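Local coordinates for protein neutral ceramidase (Pseudomonas aeruginosa, PDB 2ZWS) that hydrolyses the N-acyl linkage of ceramides to give sphingosine and free fatty acid, and also catalyses the reverse synthesis, using a bound zinc ion, at residues A95-S100 with N439-A444; L163-L166 with D170-G173; Q243-N248 with R419-V424; E411-A416 with R452-A457; A446-T451 with Q458-G463. All coordinates share one frame; numbering follows the deposited sequence.

In the fold
All five contacts belong to the N-terminal part of the ceramidase. Interactions 1, 4 and 5 each bring a ligand to the same zinc ion: His-97, Glu-411 and Tyr-448. Interactions 4 and 5 are closest, with centres about 6 Å apart, and they share the two-stranded parallel sheet of 411-412 and 448-449. Interactions 3 and 4 both use helix 414-428, their centres about 10 Å apart. Interaction 2 lies furthest from interaction 1, about 24 Å between centres; its segments (163-173) fall between the two of interaction 1 and before those of interaction 3. The segments of interaction 4 alternate with those of interactions 1, 3 and 5. The zinc site is thus assembled from distant parts of the sequence.

Interaction 1: residues A95-S100 with N439-A444; sequences ATHTHS and NGYANA. With ZN (zinc ion), chain B.
With chi1 at -160°, the ring of His-97 is swung opposite its own backbone nitrogen, and Tyr-441 (chi1 -49°) keeps its ring beside its nitrogen. These settings bring the two rings together beside the zinc ion, which His-97 binds and Tyr-441 does not. They cross obliquely, with their planes at 34°. Tyr-441 CE1 sits over the centre of the imidazole, 3.3 Å from His-97 CG. In return, His-97 CB makes a CH-pi contact over the tyrosine face, 4.1 Å from the ring centroid of Tyr-441. The opposite imidazole face is covered by CE1 of His-99, so the histidine is held between two groups.

This is part of the zinc site of the ceramidase. His-97 NE2 binds the zinc ion at 2.2 Å, and His-204, Glu-411 and Tyr-448 complete the protein ligands. His-97 ND1 is hydrogen-bonded to Gly-64 O, which fixes the rotation of the ring. Tyr-441 OH bonds to the ligand Glu-411 and so acts in the second shell. His-99 NE2 is hydrogen-bonded to the zinc-bound water, 2.7 Å away, while His-99 ND1 donates to His-97 O.

The backbones are joined by a weak bond from Ala-95 N to Tyr-441 O. The contact is buried. It lies where the chain leaves strands 91-95 and 435-439, with strand 55-61 beside Ala-95 and helix 68-81 against Asn-443 and Ala-444.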
# COMPACT_ATOMS: atom_id res chain seq x y z
N ALA A 95 0.04 3.23 3.37
CA ALA A 95 -0.00 2.13 2.41
C ALA A 95 -0.95 1.02 2.87
O ALA A 95 -1.15 0.80 4.08
CB ALA A 95 1.39 1.56 2.29
N THR A 96 -1.45 0.28 1.88
CA THR A 96 -2.36 -0.84 2.13
C THR A 96 -1.61 -2.12 2.55
O THR A 96 -2.23 -3.08 3.05
CB THR A 96 -3.12 -1.24 0.85
OG1 THR A 96 -2.15 -1.62 -0.14
CG2 THR A 96 -4.05 -0.13 0.38
N HIS A 97 -0.30 -2.16 2.29
CA HIS A 97 0.55 -3.33 2.61
C HIS A 97 0.28 -4.52 1.69
O HIS A 97 0.45 -5.68 2.07
CB HIS A 97 0.43 -3.71 4.08
CG HIS A 97 1.55 -4.53 4.60
ND1 HIS A 97 2.87 -4.30 4.27
CD2 HIS A 97 1.56 -5.50 5.56
CE1 HIS A 97 3.64 -5.15 4.95
NE2 HIS A 97 2.87 -5.88 5.75
N THR A 98 -0.14 -4.23 0.46
CA THR A 98 -0.14 -5.29 -0.56
C THR A 98 1.27 -5.86 -0.74
O THR A 98 2.25 -5.09 -0.74
CB THR A 98 -0.68 -4.81 -1.93
OG1 THR A 98 -0.51 -5.83 -2.91
CG2 THR A 98 0.01 -3.54 -2.42
N HIS A 99 1.36 -7.17 -0.95
CA HIS A 99 2.65 -7.81 -1.16
C HIS A 99 2.86 -8.16 -2.64
O HIS A 99 3.76 -8.95 -2.95
CB HIS A 99 2.75 -9.06 -0.28
CG HIS A 99 2.92 -8.74 1.17
ND1 HIS A 99 2.11 -7.86 1.85
CD2 HIS A 99 3.80 -9.21 2.08
CE1 HIS A 99 2.48 -7.80 3.12
NE2 HIS A 99 3.53 -8.58 3.27
N SER A 100 2.09 -7.55 -3.52
CA SER A 100 2.12 -7.90 -4.94
C SER A 100 2.46 -6.75 -5.84
O SER A 100 1.98 -6.71 -6.98
CB SER A 100 0.78 -8.48 -5.37
OG SER A 100 0.53 -9.69 -4.65
N ASN A 439 -3.36 4.63 12.17
CA ASN A 439 -3.00 4.18 10.82
C ASN A 439 -1.52 3.83 10.76
O ASN A 439 -0.69 4.72 10.71
CB ASN A 439 -3.36 5.31 9.82
CG ASN A 439 -3.40 4.83 8.36
OD1 ASN A 439 -2.66 3.92 7.93
ND2 ASN A 439 -4.26 5.47 7.59
N GLY A 440 -1.19 2.53 10.83
CA GLY A 440 0.18 2.02 10.64
C GLY A 440 0.58 2.16 9.17
O GLY A 440 -0.24 2.59 8.33
N TYR A 441 1.82 1.79 8.85
CA TYR A 441 2.33 1.85 7.47
C TYR A 441 2.27 3.27 6.89
O TYR A 441 2.03 3.45 5.70
CB TYR A 441 1.55 0.92 6.53
CG TYR A 441 1.40 -0.49 7.07
CD1 TYR A 441 2.37 -1.45 6.82
CD2 TYR A 441 0.29 -0.85 7.85
CE1 TYR A 441 2.24 -2.77 7.32
CE2 TYR A 441 0.15 -2.14 8.37
CZ TYR A 441 1.13 -3.09 8.11
OH TYR A 441 0.96 -4.33 8.64
N ALA A 442 2.51 4.28 7.73
CA ALA A 442 2.43 5.68 7.26
C ALA A 442 3.79 6.41 7.30
O ALA A 442 4.52 6.33 8.31
CB ALA A 442 1.41 6.48 8.08
N ASN A 443 4.10 7.10 6.19
CA ASN A 443 5.22 8.04 6.08
C ASN A 443 6.64 7.46 6.05
O ASN A 443 7.53 8.11 5.49
CB ASN A 443 5.13 9.17 7.12
CG ASN A 443 3.85 9.99 7.01
OD1 ASN A 443 3.30 10.42 8.04
ND2 ASN A 443 3.41 10.26 5.79
N ALA A 444 6.85 6.29 6.64
CA ALA A 444 8.12 5.55 6.51
C ALA A 444 7.82 4.11 6.85
O ALA A 444 6.67 3.78 7.18
CB ALA A 444 9.20 6.11 7.43
ZN ZN B . 3.66 -7.19 7.28
O HOH W 1 4.64 -8.30 5.76

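Interaction 2: residues L163-L166 with D170-G173; sequences LSHL and DIAG. Unlike the reference sequence in segment 170-173: Ala-172 (reference Val).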
# COMPACT_ATOMS: atom_id res chain seq x y z
N LEU A 163 0.22 -17.01 20.17
CA LEU A 163 0.96 -17.34 21.38
C LEU A 163 1.51 -16.07 22.04
O LEU A 163 1.44 -15.92 23.27
CB LEU A 163 2.10 -18.30 21.03
CG LEU A 163 3.05 -18.73 22.14
CD1 LEU A 163 3.53 -20.11 21.77
CD2 LEU A 163 4.22 -17.78 22.28
N SER A 164 2.05 -15.15 21.22
CA SER A 164 2.62 -13.90 21.72
C SER A 164 1.53 -12.95 22.19
O SER A 164 1.67 -12.28 23.21
CB SER A 164 3.45 -13.21 20.62
OG SER A 164 4.58 -13.97 20.27
N HIS A 165 0.42 -12.92 21.46
CA HIS A 165 -0.69 -12.03 21.79
C HIS A 165 -1.23 -12.35 23.20
O HIS A 165 -1.57 -11.46 23.97
CB HIS A 165 -1.81 -12.16 20.77
CG HIS A 165 -3.05 -11.38 21.09
ND1 HIS A 165 -3.16 -10.02 20.88
CD2 HIS A 165 -4.23 -11.77 21.63
CE1 HIS A 165 -4.37 -9.62 21.24
NE2 HIS A 165 -5.03 -10.66 21.72
N LEU A 166 -1.30 -13.64 23.49
CA LEU A 166 -1.81 -14.13 24.76
C LEU A 166 -0.89 -13.85 25.93
O LEU A 166 -1.28 -14.08 27.09
CB LEU A 166 -2.12 -15.63 24.66
CG LEU A 166 -3.22 -15.99 23.65
CD1 LEU A 166 -3.31 -17.51 23.48
CD2 LEU A 166 -4.56 -15.41 24.04
N ASP A 170 -3.60 -7.58 29.20
CA ASP A 170 -4.67 -6.61 29.00
C ASP A 170 -5.46 -6.83 27.70
O ASP A 170 -5.68 -5.87 26.94
CB ASP A 170 -4.08 -5.19 29.03
CG ASP A 170 -3.09 -4.92 27.86
OD1 ASP A 170 -2.39 -5.85 27.40
OD2 ASP A 170 -3.00 -3.75 27.42
N ILE A 171 -5.93 -8.04 27.45
CA ILE A 171 -6.56 -8.34 26.15
C ILE A 171 -8.08 -8.48 26.14
O ILE A 171 -8.63 -9.10 25.23
CB ILE A 171 -5.91 -9.56 25.45
CG1 ILE A 171 -6.17 -10.87 26.21
CG2 ILE A 171 -4.43 -9.34 25.26
CD1 ILE A 171 -5.85 -12.13 25.41
N ALA A 172 -8.77 -7.92 27.13
CA ALA A 172 -10.23 -7.92 27.10
C ALA A 172 -10.73 -7.21 25.85
O ALA A 172 -10.28 -6.11 25.53
CB ALA A 172 -10.81 -7.26 28.34
N GLY A 173 -11.66 -7.85 25.13
CA GLY A 173 -12.16 -7.34 23.85
C GLY A 173 -11.32 -7.81 22.67
O GLY A 173 -11.67 -7.55 21.53
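Ile-171 touches His-165 and Leu-166 with two different branches. Its CG2 methyl lies over one face of the imidazole, 4.2 Å from the ring centroid of His-165 and 28° off the ring normal. This is a CH-pi contact. Between the side chains the nearest atoms are Ile-171 CG2 and His-165 NE2, 3.8 Å apart. The same methyl also rests on the backbone, 3.8 Å from His-165 O. The other branch ends in CD1, which meets CD2 of Leu-166 at 3.8 Å. No hydrogen bond joins the two segments.

The torsions of Ile-171 sort these branches. CG1 takes the crowded position between the backbone nitrogen and the carbonyl carbon (chi1 67°), and CD1 then extends toward the leucine. In His-165, a chi1 of 175° lays the imidazole out where its face can meet the Ile-171 CG2 methyl.

The loop after the short helix 162-165 folds back so that Ile-171 lies against His-165 and Leu-166. Ile-171 is the loop residue that makes this contact. Two polar bonds hold the surroundings in place. His-165 NE2 is bonded to Tyr-174 O, which sets the ring rotation, and His-165 O is bonded to Asn-168 ND2 in the turn.

Further out, Met-415 of helix 414-428 touches His-165, Asp-170 and Ile-171. Asp-170 OD2 forms a salt bridge with Arg-419 of that same helix. Leu-166 is at the exposed side, where a glycerol, probably from the crystallisation liquor, lies close to its side chain.

Interaction 3: residues Q243-N248 with R419-V424; sequences QTNAGN and RIRRAV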
# COMPACT_ATOMS: atom_id res chain seq x y z
N GLN A 243 -5.00 0.53 6.53
CA GLN A 243 -4.64 -0.34 7.67
C GLN A 243 -4.74 0.36 9.02
O GLN A 243 -4.71 1.59 9.09
CB GLN A 243 -3.18 -0.82 7.53
CG GLN A 243 -2.97 -1.72 6.32
CD GLN A 243 -3.50 -3.12 6.52
OE1 GLN A 243 -4.08 -3.47 7.58
NE2 GLN A 243 -3.26 -3.97 5.52
N THR A 244 -4.86 -0.43 10.09
CA THR A 244 -4.60 0.08 11.45
C THR A 244 -3.37 -0.63 12.05
O THR A 244 -2.25 -0.39 11.61
CB THR A 244 -5.84 0.06 12.38
OG1 THR A 244 -6.30 -1.28 12.58
CG2 THR A 244 -6.95 0.89 11.78
N ASN A 245 -3.60 -1.50 13.03
CA ASN A 245 -2.54 -2.23 13.68
C ASN A 245 -2.65 -3.69 13.21
O ASN A 245 -3.34 -4.51 13.83
CB ASN A 245 -2.61 -2.10 15.23
CG ASN A 245 -4.05 -1.93 15.76
OD1 ASN A 245 -4.37 -0.91 16.40
ND2 ASN A 245 -4.91 -2.92 15.52
N ALA A 246 -1.97 -4.00 12.11
CA ALA A 246 -2.12 -5.31 11.43
C ALA A 246 -0.89 -6.21 11.54
O ALA A 246 -0.81 -7.25 10.86
CB ALA A 246 -2.46 -5.07 9.95
N GLY A 247 0.06 -5.85 12.40
CA GLY A 247 1.35 -6.54 12.45
C GLY A 247 1.22 -8.05 12.62
O GLY A 247 2.02 -8.82 12.05
N ASN A 248 0.25 -8.48 13.42
CA ASN A 248 0.10 -9.91 13.68
C ASN A 248 -1.21 -10.48 13.14
O ASN A 248 -1.69 -11.51 13.62
CB ASN A 248 0.30 -10.25 15.20
CG ASN A 248 -0.59 -9.40 16.13
OD1 ASN A 248 -1.28 -8.47 15.68
ND2 ASN A 248 -0.61 -9.74 17.43
N ARG A 419 -2.83 -0.15 22.71
CA ARG A 419 -2.30 0.57 23.88
C ARG A 419 -2.03 2.06 23.56
O ARG A 419 -2.29 2.95 24.38
CB ARG A 419 -1.03 -0.09 24.40
CG ARG A 419 -1.33 -1.32 25.27
CD ARG A 419 -0.03 -1.84 25.81
NE ARG A 419 -0.15 -3.22 26.27
CZ ARG A 419 0.89 -3.94 26.66
NH1 ARG A 419 0.71 -5.20 27.07
NH2 ARG A 419 2.10 -3.40 26.65
N ILE A 420 -1.54 2.32 22.35
CA ILE A 420 -1.26 3.70 21.95
C ILE A 420 -2.57 4.47 21.76
O ILE A 420 -2.72 5.57 22.26
CB ILE A 420 -0.38 3.76 20.70
CG1 ILE A 420 0.99 3.14 21.03
CG2 ILE A 420 -0.23 5.21 20.24
CD1 ILE A 420 1.93 3.00 19.83
N ARG A 421 -3.53 3.84 21.10
CA ARG A 421 -4.85 4.42 20.92
C ARG A 421 -5.47 4.83 22.26
O ARG A 421 -5.96 5.96 22.41
CB ARG A 421 -5.75 3.40 20.24
CG ARG A 421 -6.60 3.96 19.14
CD ARG A 421 -7.63 2.94 18.77
NE ARG A 421 -7.04 1.70 18.28
CZ ARG A 421 -7.70 0.55 18.12
NH1 ARG A 421 -8.99 0.44 18.44
NH2 ARG A 421 -7.06 -0.50 17.61
N ARG A 422 -5.45 3.91 23.23
CA ARG A 422 -5.98 4.16 24.58
C ARG A 422 -5.29 5.34 25.25
O ARG A 422 -5.94 6.18 25.88
CB ARG A 422 -5.79 2.94 25.47
CG ARG A 422 -6.73 1.79 25.18
CD ARG A 422 -6.35 0.55 25.96
NE ARG A 422 -7.31 -0.51 25.67
CZ ARG A 422 -7.12 -1.80 25.92
NH1 ARG A 422 -5.99 -2.23 26.46
NH2 ARG A 422 -8.09 -2.65 25.60
N ALA A 423 -3.97 5.36 25.14
CA ALA A 423 -3.17 6.39 25.82
C ALA A 423 -3.44 7.76 25.20
O ALA A 423 -3.59 8.76 25.92
CB ALA A 423 -1.71 6.04 25.73
N VAL A 424 -3.53 7.81 23.87
CA VAL A 424 -3.84 9.04 23.16
C VAL A 424 -5.27 9.51 23.44
O VAL A 424 -5.49 10.71 23.70
CB VAL A 424 -3.56 8.90 21.66
CG1 VAL A 424 -4.20 10.07 20.84
CG2 VAL A 424 -2.06 8.79 21.42
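Asn-245 and Arg-421 join the loop after strand 238-242 to helix 414-428 through a single amide-guanidinium hydrogen bond. In one of its two modelled conformers, Arg-421 NH2 donates to Asn-245 OD1 at 3.0 Å, with an N-H...O angle of 157°. The nitrogen lies in the carbonyl plane, on a lone pair of the oxygen. The amide oxygen meets the guanidinium at its edge, with the two planes nearly coplanar, 10° apart.

The tight part is the asparagine end. Asn-245 is buried. Its ND2 bonds to Asp-179 OD2, and in the same arginine conformer this carboxylate oxygen forms a salt bridge with Arg-421 NH2. Asp-179 therefore links both partners, and its charge probably helps keep the arginine in place. Asn-245 CB packs close to Phe-412 O, beside the strand that carries the zinc ligand Glu-411.

The arginine side is looser. The backbones stay far apart, with 10.1 Å between Asn-245 CA and Arg-421 CA. Arg-421 is partly exposed. In the bonded conformer the chain bends at chi3 (-61°), which turns the guanidinium toward the loop. Only its NH2 makes the bond, and Arg-421 CZ stays 4.0 Å from Asn-245 OD1.

Interaction 4: residues E411-A416 with R452-A457; sequences EFTVMA and REEYAA. With ZN (zinc ion), chain B.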
# COMPACT_ATOMS: atom_id res chain seq x y z
N GLU A 411 4.64 -1.61 11.32
CA GLU A 411 3.55 -2.59 11.49
C GLU A 411 3.35 -2.84 12.97
O GLU A 411 4.19 -3.48 13.58
CB GLU A 411 3.89 -3.93 10.82
CG GLU A 411 4.57 -3.83 9.47
CD GLU A 411 4.35 -5.05 8.61
OE1 GLU A 411 3.31 -5.78 8.74
OE2 GLU A 411 5.22 -5.29 7.76
N PHE A 412 2.24 -2.37 13.53
CA PHE A 412 2.00 -2.56 14.95
C PHE A 412 1.09 -3.75 15.17
O PHE A 412 0.10 -3.91 14.50
CB PHE A 412 1.36 -1.30 15.53
CG PHE A 412 2.31 -0.15 15.64
CD1 PHE A 412 2.81 0.49 14.48
CD2 PHE A 412 2.71 0.33 16.88
CE1 PHE A 412 3.72 1.54 14.59
CE2 PHE A 412 3.59 1.40 16.98
CZ PHE A 412 4.10 2.01 15.82
N THR A 413 1.41 -4.58 16.15
CA THR A 413 0.50 -5.66 16.48
C THR A 413 -0.75 -5.07 17.11
O THR A 413 -0.77 -3.90 17.49
CB THR A 413 1.09 -6.58 17.53
OG1 THR A 413 1.41 -5.80 18.70
CG2 THR A 413 2.32 -7.29 16.99
N VAL A 414 -1.80 -5.89 17.22
CA VAL A 414 -3.08 -5.42 17.77
C VAL A 414 -2.85 -4.66 19.10
O VAL A 414 -3.25 -3.50 19.22
CB VAL A 414 -4.08 -6.59 17.97
CG1 VAL A 414 -5.34 -6.14 18.77
CG2 VAL A 414 -4.48 -7.19 16.61
N MET A 415 -2.21 -5.30 20.08
CA MET A 415 -2.09 -4.65 21.39
C MET A 415 -1.10 -3.50 21.37
O MET A 415 -1.24 -2.53 22.15
CB MET A 415 -1.72 -5.66 22.49
CG MET A 415 -2.81 -6.69 22.82
SD MET A 415 -4.51 -6.01 22.84
CE MET A 415 -4.45 -4.71 24.10
N ALA A 416 -0.11 -3.55 20.48
CA ALA A 416 0.84 -2.41 20.41
C ALA A 416 0.08 -1.15 19.96
O ALA A 416 0.28 -0.06 20.51
CB ALA A 416 2.03 -2.73 19.52
N ARG A 452 5.99 -5.05 24.93
CA ARG A 452 7.08 -5.65 25.73
C ARG A 452 6.89 -7.17 25.93
O ARG A 452 7.84 -7.97 25.77
CB ARG A 452 7.21 -4.94 27.09
CG ARG A 452 8.27 -5.52 28.04
CD ARG A 452 9.66 -5.28 27.50
NE ARG A 452 10.75 -6.00 28.17
CZ ARG A 452 11.23 -7.17 27.78
NH1 ARG A 452 12.25 -7.72 28.43
NH2 ARG A 452 10.69 -7.82 26.75
N GLU A 453 5.66 -7.56 26.23
CA GLU A 453 5.33 -8.97 26.50
C GLU A 453 5.43 -9.82 25.24
O GLU A 453 6.05 -10.89 25.22
CB GLU A 453 3.95 -9.09 27.14
CG GLU A 453 3.81 -8.33 28.48
CD GLU A 453 3.33 -6.87 28.36
OE1 GLU A 453 3.44 -6.21 27.29
OE2 GLU A 453 2.82 -6.36 29.40
N GLU A 454 4.87 -9.32 24.14
CA GLU A 454 5.01 -10.01 22.86
C GLU A 454 6.48 -10.14 22.45
O GLU A 454 6.89 -11.18 21.93
CB GLU A 454 4.27 -9.26 21.75
CG GLU A 454 2.77 -9.37 21.84
CD GLU A 454 2.05 -8.25 21.13
OE1 GLU A 454 2.72 -7.42 20.47
OE2 GLU A 454 0.81 -8.19 21.24
N TYR A 455 7.24 -9.06 22.63
CA TYR A 455 8.64 -9.04 22.25
C TYR A 455 9.38 -10.20 22.88
O TYR A 455 10.19 -10.85 22.21
CB TYR A 455 9.29 -7.73 22.66
CG TYR A 455 10.73 -7.59 22.24
CD1 TYR A 455 11.06 -6.93 21.05
CD2 TYR A 455 11.77 -8.08 23.06
CE1 TYR A 455 12.38 -6.77 20.66
CE2 TYR A 455 13.11 -7.93 22.68
CZ TYR A 455 13.40 -7.26 21.47
OH TYR A 455 14.70 -7.10 21.08
N ALA A 456 9.08 -10.46 24.17
CA ALA A 456 9.79 -11.51 24.92
C ALA A 456 9.63 -12.89 24.29
O ALA A 456 10.55 -13.72 24.37
CB ALA A 456 9.36 -11.54 26.38
N ALA A 457 8.49 -13.13 23.65
CA ALA A 457 8.22 -14.41 23.00
C ALA A 457 9.04 -14.63 21.74
O ALA A 457 9.30 -15.76 21.35
CB ALA A 457 6.74 -14.56 22.72
ZN ZN B . 3.66 -7.19 7.28
O HOH W 2 -1.31 -8.12 19.80
O HOH W 1 4.64 -8.30 5.76
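Glu-454 reaches across from its helix to Thr-413, and its side chain can be followed atom by atom. From CB the chain leaves opposite the carbonyl carbon (chi1 -73°) and runs on extended. CG packs against Ser-164 O of helix 162-165. CD lies 3.5 Å from Thr-413 OG1. The carboxylate then uses both oxygens. OE1 accepts a hydrogen bond from Thr-413 OG1 at 2.7 Å, through the lone pair on the side of the other oxygen. It also takes the backbone N-H of Thr-451. OE2 accepts a hydrogen bond from a water at 2.6 Å, accepts from Asn-168 ND2, and lies 3.8 Å from Met-415 CB. Four bonds thus grip this buried carboxylate, and they are consistent with its being ionised.

Two helix starts meet here. Thr-413 is the N-cap of helix 414-428, since its OG1 also accepts from Ala-416 N at 3.2 Å. Thr-451 is the N-cap of helix 452-457, and its side chain caps Glu-454 N in the first turn. With Glu-454 turned back onto Thr-451 N, that end forms a capping box. The water linked to OE2 accepts from Met-415 N, so Glu-454 is tied to the first turn of helix 414-428 as well. The N-terminal ends of both helices would probably favour the negative charge.

Two residues before Thr-413, the short strand 411-412 carries Glu-411. Its carboxylate binds the zinc ion with both oxygens, at 2.1 Å from OE1 and 2.5 Å from OE2. Glu-411 OE2 is also hydrogen-bonded to Tyr-445 OH, a residue of the probable substrate site.

Interaction 5: residues A446-T451 with Q458-G463; sequences ASYVTT and QEYEGG. With ZN (zinc ion), chain B.
The zinc site has a tyrosine ligand, Tyr-448, and this contact packs its ring against Tyr-460 and Glu-461. The ligand lies on strand 448-449, which pairs in parallel with 411-412. The chain then passes through helix 452-457 and returns beside the same ring.

Tyr-448 OH binds the zinc ion at 2.2 Å. Tyr-460 turns an edge toward the face of Tyr-448 in a T-shaped pair, with 5.4 Å between the ring centroids of the two tyrosines and planes at 73°. The closest atoms are Tyr-448 CE1 and Tyr-460 CE2, 3.8 Å apart. A chi1 of 174° sends the Tyr-460 ring away from its own backbone nitrogen and out to this position. Tyr-460 is exposed. A glycerol, probably from the crystallisation liquor, bonds to Tyr-448 OH and more weakly to Tyr-460 OH, consistent with this part of the site being accessible to small molecules.

Glu-461 approaches the ring obliquely. Its CG lies 3.6 Å from Tyr-448 CD2, and its backbone O is 3.5 Å from Tyr-448 CB. The side chain bends at chi2, so the aliphatic part does the touching while the carboxylate turns to other partners. Its OE2 forms a salt bridge with Arg-160, and OE1 bonds to Ser-161. Arg-160 is also the main polar partner of Tyr-448 outside the two segments.

Further along, Thr-450 packs on the returning chain. Its OG1 is 3.8 Å from Glu-461 CB.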
# COMPACT_ATOMS: atom_id res chain seq x y z
N ALA A 446 9.53 1.00 9.25
CA ALA A 446 10.59 0.55 10.17
C ALA A 446 10.16 -0.77 10.80
O ALA A 446 10.25 -0.96 12.02
CB ALA A 446 10.85 1.64 11.21
N SER A 447 9.75 -1.71 9.95
CA SER A 447 9.45 -3.08 10.34
C SER A 447 8.33 -3.19 11.38
O SER A 447 7.34 -2.55 11.25
CB SER A 447 10.76 -3.79 10.74
OG SER A 447 11.61 -3.87 9.59
N TYR A 448 8.50 -4.00 12.43
CA TYR A 448 7.38 -4.38 13.30
C TYR A 448 7.44 -3.75 14.70
O TYR A 448 8.52 -3.40 15.18
CB TYR A 448 7.23 -5.91 13.39
CG TYR A 448 6.69 -6.54 12.11
CD1 TYR A 448 7.50 -6.76 11.00
CD2 TYR A 448 5.35 -6.92 12.02
CE1 TYR A 448 6.97 -7.32 9.79
CE2 TYR A 448 4.83 -7.50 10.88
CZ TYR A 448 5.62 -7.69 9.74
OH TYR A 448 5.04 -8.25 8.59
N VAL A 449 6.28 -3.61 15.32
CA VAL A 449 6.21 -3.18 16.71
C VAL A 449 5.29 -4.09 17.51
O VAL A 449 4.11 -4.22 17.25
CB VAL A 449 5.77 -1.71 16.86
CG1 VAL A 449 5.77 -1.30 18.32
CG2 VAL A 449 6.65 -0.77 16.00
N THR A 450 5.89 -4.66 18.53
CA THR A 450 5.29 -5.63 19.38
C THR A 450 5.31 -5.03 20.82
O THR A 450 6.15 -4.17 21.13
CB THR A 450 6.25 -6.80 19.15
OG1 THR A 450 5.70 -8.00 18.59
CG2 THR A 450 7.53 -6.72 19.77
N THR A 451 4.38 -5.43 21.68
CA THR A 451 4.42 -4.94 23.06
C THR A 451 5.64 -5.57 23.75
O THR A 451 6.20 -6.54 23.26
CB THR A 451 3.18 -5.36 23.84
OG1 THR A 451 3.10 -6.78 23.82
CG2 THR A 451 1.89 -4.77 23.22
N GLN A 458 9.43 -13.53 21.08
CA GLN A 458 10.26 -13.58 19.86
C GLN A 458 9.71 -14.47 18.76
O GLN A 458 10.45 -15.21 18.12
CB GLN A 458 11.74 -13.90 20.18
CG GLN A 458 12.49 -12.77 20.85
CD GLN A 458 12.74 -11.59 19.92
OE1 GLN A 458 13.44 -11.73 18.92
NE2 GLN A 458 12.21 -10.44 20.27
N GLU A 459 8.41 -14.37 18.52
CA GLU A 459 7.84 -14.89 17.27
C GLU A 459 8.24 -13.87 16.19
O GLU A 459 8.96 -12.93 16.48
CB GLU A 459 6.33 -15.06 17.40
CG GLU A 459 5.94 -16.20 18.35
CD GLU A 459 4.48 -16.55 18.23
OE1 GLU A 459 3.63 -15.75 18.70
OE2 GLU A 459 4.17 -17.63 17.66
N TYR A 460 7.76 -14.04 14.96
CA TYR A 460 8.29 -13.29 13.82
C TYR A 460 8.28 -11.77 14.05
O TYR A 460 9.29 -11.10 13.83
CB TYR A 460 7.52 -13.67 12.56
CG TYR A 460 7.90 -12.84 11.36
CD1 TYR A 460 9.11 -13.06 10.70
CD2 TYR A 460 7.05 -11.84 10.90
CE1 TYR A 460 9.48 -12.27 9.59
CE2 TYR A 460 7.39 -11.07 9.78
CZ TYR A 460 8.61 -11.28 9.15
OH TYR A 460 8.95 -10.50 8.05
N GLU A 461 7.16 -11.24 14.53
CA GLU A 461 7.02 -9.81 14.78
C GLU A 461 7.98 -9.28 15.83
O GLU A 461 8.50 -8.15 15.72
CB GLU A 461 5.58 -9.47 15.14
CG GLU A 461 4.56 -9.84 14.05
CD GLU A 461 4.17 -11.32 14.04
OE1 GLU A 461 4.47 -12.06 15.01
OE2 GLU A 461 3.60 -11.76 13.03
N GLY A 462 8.17 -10.07 16.89
CA GLY A 462 9.29 -9.85 17.78
C GLY A 462 10.48 -10.30 16.96
O GLY A 462 10.36 -11.18 16.12
N GLY A 463 11.63 -9.69 17.11
CA GLY A 463 12.69 -10.15 16.25
C GLY A 463 12.69 -9.38 14.94
O GLY A 463 13.75 -9.24 14.33
ZN ZN B . 3.66 -7.19 7.28
O HOH W 1 4.64 -8.30 5.76